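Local coordinates for BAG family molecular chaperone regulator 3 (Arabidopsis thaliana, PDB 4HWF), which binds the ATPase domain of HSP70/HSC70 chaperones and probably acts as a co-chaperone regulating programmed cell death and stress responses, at residues Q71-Q74 and K75-A79. Residues are numbered along the deposited sequence; the frame is centred on the assembly and turned at random.
Sequences QRVQ and KYVEA
Helix 62-86, the last of the three helices in the BAG-domain bundle, regains regular alpha-helical bonding where Val73 and Gln74 meet Val77 and Glu78, and illustrates how a helix can lose two successive i to i+4 bonds and remain continuous through weaker i to i+3 ones. The missing bonds are those of Gln71 and Arg72: Gln71 O is 4.5 Å from Lys75 N, and Arg72 O is 4.8 Å from Tyr76 N. Gln71 O receives instead a weak i to i+3 bond from Gln74 N at 3.4 Å. Tyr76 N likewise turns to Val73 O, making only a weak i to i+3 bond with an N-H...O angle of 131°. The same Val73 carbonyl takes a straighter bond from Val77 N at 3.1 Å, and thus serves two donors. Regular bonding continues with Glu78 N to Gln74 O, 2.8 Å.

The edge of the Tyr76 ring meets the Arg72 carbonyl: Tyr76 CD2 is 3.7 Å from Arg72 O, which lies in the plane of the ring. Tyr76 CG sits beside its own backbone N (chi1 -57°), directing the ring back along the helix toward that oxygen. Lys75 CD rests over one ring face, near the rim rather than the centre. The guanidinium of Arg72 heads elsewhere, to a salt bridge with Asp54 on helix 36-57, linking neighbouring helices of the bundle.

On another side of the helix Val73 and Val77 pack one turn apart, CG1 of Val73 touching CG2 of Val77 at 3.5 Å; the Val77 methyl also lies against Val73 O. The amide of Gln74 folds back, its NE2 bonding to Val70 O. One turn later, Glu78 lays its aliphatic stem beside the carbonyl that its N-H already engages, with Glu78 CG 3.4 Å from Gln74 O.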
loop_
_atom_site.group_PDB
_atom_site.type_symbol
_atom_site.label_atom_id
_atom_site.label_comp_id
_atom_site.label_asym_id
_atom_site.label_seq_id
_atom_site.Cartn_x
_atom_site.Cartn_y
_atom_site.Cartn_z
ATOM N N GLN A 71 7.894 -2.192 -11.149
ATOM C CA GLN A 71 7.277 -3.409 -11.679
ATOM C C GLN A 71 5.876 -3.673 -11.110
ATOM O O GLN A 71 4.938 -3.966 -11.859
ATOM C CB GLN A 71 8.178 -4.619 -11.397
ATOM C CG GLN A 71 7.860 -5.886 -12.205
ATOM C CD GLN A 71 6.591 -6.608 -11.757
ATOM O OE1 GLN A 71 6.316 -6.752 -10.554
ATOM N NE2 GLN A 71 5.807 -7.074 -12.733
ATOM N N ARG A 72 5.729 -3.576 -9.790
ATOM C CA ARG A 72 4.468 -3.955 -9.158
ATOM C C ARG A 72 3.357 -2.948 -9.427
ATOM O O ARG A 72 2.181 -3.287 -9.387
ATOM C CB ARG A 72 4.641 -4.178 -7.654
ATOM C CG ARG A 72 4.830 -2.910 -6.846
ATOM C CD ARG A 72 4.889 -3.223 -5.345
ATOM N NE ARG A 72 5.918 -4.204 -4.989
ATOM C CZ ARG A 72 7.038 -3.914 -4.324
ATOM N NH1 ARG A 72 7.283 -2.662 -3.940
ATOM N NH2 ARG A 72 7.910 -4.878 -4.032
ATOM N N VAL A 73 3.733 -1.710 -9.713
ATOM C CA VAL A 73 2.754 -0.654 -9.937
ATOM C C VAL A 73 2.048 -0.794 -11.295
ATOM O O VAL A 73 0.929 -0.312 -11.479
ATOM C CB VAL A 73 3.423 0.730 -9.789
ATOM C CG1 VAL A 73 2.593 1.820 -10.401
ATOM C CG2 VAL A 73 3.680 1.033 -8.305
ATOM N N GLN A 74 2.704 -1.473 -12.231
ATOM C CA GLN A 74 2.242 -1.529 -13.620
ATOM C C GLN A 74 0.852 -2.151 -13.770
ATOM O O GLN A 74 0.021 -1.629 -14.491
ATOM C CB GLN A 74 3.262 -2.269 -14.495
ATOM C CG GLN A 74 4.612 -1.565 -14.572
ATOM C CD GLN A 74 4.484 -0.076 -14.872
ATOM O OE1 GLN A 74 3.695 0.334 -15.730
ATOM N NE2 GLN A 74 5.262 0.743 -14.159
ATOM N N LYS A 75 0.627 -3.268 -13.089
ATOM C CA LYS A 75 -0.679 -3.921 -13.045
ATOM C C LYS A 75 -1.848 -2.947 -12.833
ATOM O O LYS A 75 -2.876 -3.055 -13.504
ATOM C CB LYS A 75 -0.684 -4.988 -11.940
ATOM C CG LYS A 75 -2.056 -5.499 -11.587
ATOM C CD LYS A 75 -2.066 -6.237 -10.257
ATOM C CE LYS A 75 -1.448 -7.616 -10.376
ATOM N NZ LYS A 75 -1.849 -8.483 -9.233
ATOM N N TYR A 76 -1.690 -2.007 -11.899
ATOM C CA TYR A 76 -2.752 -1.050 -11.566
ATOM C C TYR A 76 -2.821 0.107 -12.540
ATOM O O TYR A 76 -3.908 0.549 -12.918
ATOM C CB TYR A 76 -2.581 -0.501 -10.144
ATOM C CG TYR A 76 -2.554 -1.590 -9.116
ATOM C CD1 TYR A 76 -3.715 -1.982 -8.465
ATOM C CD2 TYR A 76 -1.369 -2.254 -8.820
ATOM C CE1 TYR A 76 -3.697 -2.996 -7.532
ATOM C CE2 TYR A 76 -1.342 -3.278 -7.889
ATOM C CZ TYR A 76 -2.510 -3.642 -7.248
ATOM O OH TYR A 76 -2.486 -4.658 -6.316
ATOM N N VAL A 77 -1.667 0.616 -12.938
ATOM C CA VAL A 77 -1.646 1.686 -13.919
ATOM C C VAL A 77 -2.285 1.207 -15.241
ATOM O O VAL A 77 -2.964 1.967 -15.923
ATOM C CB VAL A 77 -0.212 2.186 -14.175
ATOM C CG1 VAL A 77 -0.182 3.145 -15.348
ATOM C CG2 VAL A 77 0.356 2.854 -12.914
ATOM N N GLU A 78 -2.064 -0.053 -15.590
ATOM C CA GLU A 78 -2.609 -0.586 -16.842
ATOM C C GLU A 78 -4.135 -0.732 -16.779
ATOM O O GLU A 78 -4.831 -0.375 -17.718
ATOM C CB GLU A 78 -1.931 -1.908 -17.215
ATOM C CG GLU A 78 -0.542 -1.699 -17.825
ATOM C CD GLU A 78 0.277 -2.978 -17.966
ATOM O OE1 GLU A 78 -0.257 -4.087 -17.739
ATOM O OE2 GLU A 78 1.472 -2.862 -18.309
ATOM N N ALA A 79 -4.649 -1.230 -15.660
ATOM C CA ALA A 79 -6.096 -1.334 -15.489
ATOM C C ALA A 79 -6.762 0.033 -15.498
ATOM O O ALA A 79 -7.854 0.184 -16.040
ATOM C CB ALA A 79 -6.452 -2.098 -14.217
#